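Local coordinates for hypothetical protein TTHC002 (Thermus thermophilus, PDB 2DBS), which is of unknown function, a plasmid-encoded member of the DUF5647 family that forms a two-chain assembly, at residues L34-L39 with V64-L69. Residues are numbered along the deposited sequence; the frame is centred on the assembly and turned at random.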
ATOM      1  N   LEU B  34       8.409  -4.807   7.141  1.00 38.12           N
ATOM      2  CA  LEU B  34       8.243  -3.556   6.448  1.00 38.63           C
ATOM      3  C   LEU B  34       8.296  -3.649   4.930  1.00 39.01           C
ATOM      4  O   LEU B  34       9.295  -4.070   4.361  1.00 39.81           O
ATOM      5  CB  LEU B  34       9.315  -2.590   6.916  1.00 38.55           C
ATOM      6  CG  LEU B  34       9.271  -1.228   6.247  1.00 39.16           C
ATOM      7  CD1 LEU B  34       8.289  -0.353   7.007  1.00 38.98           C
ATOM      8  CD2 LEU B  34      10.669  -0.619   6.238  1.00 38.58           C
ATOM      9  N   VAL B  35       7.223  -3.235   4.269  1.00 38.38           N
ATOM     10  CA  VAL B  35       7.196  -3.247   2.822  1.00 37.07           C
ATOM     11  C   VAL B  35       7.228  -1.789   2.379  1.00 36.57           C
ATOM     12  O   VAL B  35       6.255  -1.058   2.562  1.00 35.85           O
ATOM     13  CB  VAL B  35       5.917  -3.924   2.285  1.00 37.47           C
ATOM     14  CG1 VAL B  35       6.059  -4.176   0.811  1.00 36.07           C
ATOM     15  CG2 VAL B  35       5.659  -5.229   3.035  1.00 36.91           C
ATOM     16  N   LEU B  36       8.366  -1.374   1.826  1.00 35.71           N
ATOM     17  CA  LEU B  36       8.565  -0.009   1.350  1.00 35.42           C
ATOM     18  C   LEU B  36       8.132   0.131  -0.097  1.00 35.01           C
ATOM     19  O   LEU B  36       8.746  -0.442  -0.969  1.00 35.78           O
ATOM     20  CB  LEU B  36      10.043   0.378   1.428  1.00 35.35           C
ATOM     21  CG  LEU B  36      10.693   1.103   2.606  1.00 35.70           C
ATOM     22  CD1 LEU B  36      11.476   2.290   2.049  1.00 33.91           C
ATOM     23  CD2 LEU B  36       9.657   1.570   3.606  1.00 34.51           C
ATOM     24  N   LEU B  37       7.096   0.913  -0.370  1.00 36.11           N
ATOM     25  CA  LEU B  37       6.656   1.077  -1.753  1.00 35.60           C
ATOM     26  C   LEU B  37       6.779   2.484  -2.325  1.00 36.45           C
ATOM     27  O   LEU B  37       5.906   3.329  -2.128  1.00 35.41           O
ATOM     28  CB  LEU B  37       5.210   0.611  -1.929  1.00 33.40           C
ATOM     29  CG  LEU B  37       4.918  -0.852  -1.658  1.00 33.17           C
ATOM     30  CD1 LEU B  37       3.477  -1.120  -2.005  1.00 33.94           C
ATOM     31  CD2 LEU B  37       5.836  -1.740  -2.457  1.00 32.66           C
ATOM     32  N   PRO B  38       7.877   2.756  -3.040  1.00 37.65           N
ATOM     33  CA  PRO B  38       8.049   4.090  -3.634  1.00 39.25           C
ATOM     34  C   PRO B  38       7.032   4.231  -4.783  1.00 40.96           C
ATOM     35  O   PRO B  38       7.293   3.758  -5.908  1.00 42.74           O
ATOM     36  CB  PRO B  38       9.486   4.046  -4.154  1.00 38.91           C
ATOM     37  CG  PRO B  38      10.147   3.058  -3.249  1.00 36.41           C
ATOM     38  CD  PRO B  38       9.123   1.979  -3.120  1.00 36.77           C
ATOM     39  N   LEU B  39       5.879   4.858  -4.512  1.00 40.73           N
ATOM     40  CA  LEU B  39       4.839   5.021  -5.536  1.00 38.84           C
ATOM     41  C   LEU B  39       5.263   5.725  -6.816  1.00 39.43           C
ATOM     42  O   LEU B  39       4.587   5.593  -7.826  1.00 40.92           O
ATOM     43  CB  LEU B  39       3.618   5.726  -4.964  1.00 35.99           C
ATOM     44  CG  LEU B  39       2.830   4.914  -3.936  1.00 35.01           C
ATOM     45  CD1 LEU B  39       1.524   5.630  -3.661  1.00 33.90           C
ATOM     46  CD2 LEU B  39       2.570   3.487  -4.448  1.00 34.21           C
ATOM     47  N   VAL B  64       3.722  -3.975   7.241  1.00 33.08           N
ATOM     48  CA  VAL B  64       3.638  -2.545   7.430  1.00 31.82           C
ATOM     49  C   VAL B  64       4.043  -1.956   6.087  1.00 30.76           C
ATOM     50  O   VAL B  64       5.153  -2.176   5.625  1.00 31.16           O
ATOM     51  CB  VAL B  64       4.599  -2.052   8.539  1.00 31.16           C
ATOM     52  CG1 VAL B  64       4.640  -0.509   8.557  1.00 29.66           C
ATOM     53  CG2 VAL B  64       4.150  -2.608   9.903  1.00 28.88           C
ATOM     54  N   TYR B  65       3.119  -1.241   5.452  1.00 29.74           N
ATOM     55  CA  TYR B  65       3.384  -0.623   4.171  1.00 28.80           C
ATOM     56  C   TYR B  65       3.743   0.830   4.368  1.00 28.08           C
ATOM     57  O   TYR B  65       3.009   1.551   5.009  1.00 26.94           O
ATOM     58  CB  TYR B  65       2.146  -0.713   3.272  1.00 30.72           C
ATOM     59  CG  TYR B  65       2.069  -1.998   2.496  1.00 32.28           C
ATOM     60  CD1 TYR B  65       1.663  -3.180   3.110  1.00 33.39           C
ATOM     61  CD2 TYR B  65       2.508  -2.053   1.169  1.00 31.66           C
ATOM     62  CE1 TYR B  65       1.709  -4.394   2.424  1.00 35.19           C
ATOM     63  CE2 TYR B  65       2.559  -3.245   0.482  1.00 32.22           C
ATOM     64  CZ  TYR B  65       2.164  -4.411   1.111  1.00 33.92           C
ATOM     65  OH  TYR B  65       2.253  -5.600   0.441  1.00 34.49           O
ATOM     66  N   ALA B  66       4.868   1.253   3.803  1.00 27.28           N
ATOM     67  CA  ALA B  66       5.309   2.624   3.900  1.00 25.39           C
ATOM     68  C   ALA B  66       5.269   3.182   2.495  1.00 25.69           C
ATOM     69  O   ALA B  66       6.127   2.865   1.678  1.00 26.28           O
ATOM     70  CB  ALA B  66       6.712   2.671   4.442  1.00 27.00           C
ATOM     71  N   LEU B  67       4.256   3.996   2.206  1.00 25.32           N
ATOM     72  CA  LEU B  67       4.101   4.601   0.876  1.00 24.88           C
ATOM     73  C   LEU B  67       4.986   5.832   0.753  1.00 24.84           C
ATOM     74  O   LEU B  67       4.830   6.794   1.495  1.00 22.80           O
ATOM     75  CB  LEU B  67       2.645   4.976   0.610  1.00 23.37           C
ATOM     76  CG  LEU B  67       1.634   3.822   0.590  1.00 25.03           C
ATOM     77  CD1 LEU B  67       0.212   4.362   0.451  1.00 24.26           C
ATOM     78  CD2 LEU B  67       1.956   2.879  -0.554  1.00 23.58           C
ATOM     79  N   PHE B  68       5.913   5.774  -0.198  1.00 25.69           N
ATOM     80  CA  PHE B  68       6.886   6.818  -0.431  1.00 27.17           C
ATOM     81  C   PHE B  68       6.621   7.666  -1.650  1.00 30.04           C
ATOM     82  O   PHE B  68       6.091   7.193  -2.650  1.00 31.26           O
ATOM     83  CB  PHE B  68       8.286   6.207  -0.576  1.00 26.79           C
ATOM     84  CG  PHE B  68       8.942   5.862   0.735  1.00 28.26           C
ATOM     85  CD1 PHE B  68       8.408   4.880   1.564  1.00 27.33           C
ATOM     86  CD2 PHE B  68      10.068   6.557   1.164  1.00 26.73           C
ATOM     87  CE1 PHE B  68       8.980   4.609   2.782  1.00 26.30           C
ATOM     88  CE2 PHE B  68      10.645   6.289   2.387  1.00 26.48           C
ATOM     89  CZ  PHE B  68      10.104   5.316   3.197  1.00 26.62           C
ATOM     90  N   LEU B  69       7.009   8.931  -1.548  1.00 31.81           N
ATOM     91  CA  LEU B  69       6.902   9.899  -2.632  1.00 33.74           C
ATOM     92  C   LEU B  69       8.154  10.767  -2.586  1.00 35.32           C
ATOM     93  O   LEU B  69       8.584  11.183  -1.503  1.00 34.95           O
ATOM     94  CB  LEU B  69       5.684  10.799  -2.467  1.00 35.07           C
ATOM     95  CG  LEU B  69       4.569  10.583  -3.483  1.00 34.59           C
ATOM     96  CD1 LEU B  69       3.603  11.745  -3.395  1.00 32.23           C
ATOM     97  CD2 LEU B  69       5.158  10.457  -4.886  1.00 33.81           C
TER
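The side chains of Val35 and Tyr65, on adjacent parallel strands, run side by side, pointing the same way, with Val35 CB over the ring centre in a CH-pi contact, 3.9 Å from the Tyr65 centroid. Leu37 CD1 meets the same ring at its edge, in plane, 3.4 Å from Tyr65 CE2. In Tyr65, chi1 -86° sets CG anti to the carbonyl carbon; the end of the side chain comes nearer to 34-39. An alanine in place of Tyr65 would probably leave Val35 CG1 and Leu37 CD1 without their aromatic partner and open a gap on this side of the sheet. On the opposite face, Leu36 crosses Phe68 obliquely, Leu36 CD1 lying over the ring face, 3.8 Å from its centroid. Leu36 CD2 is very close to both Phe68 CE1 (3.2 Å) and Ala66 CB (3.3 Å); with its unusual torsions, this suggests strain or doubtful placement. Five backbone hydrogen bonds join the strands, from the nearly straight Val35 N to Val64 O (2.7 Å) to Leu39 N to Phe68 O (3.0 Å), just past the strand end. The pair forms the parallel strands of a beta-alpha-beta unit whose helix 42-53 packs on Leu37 and Tyr65; helix 8-20 packs on Leu34 and Leu36, strand 72-79 flanks 63-69 antiparallel, and Leu37 of the second subunit packs on Leu67.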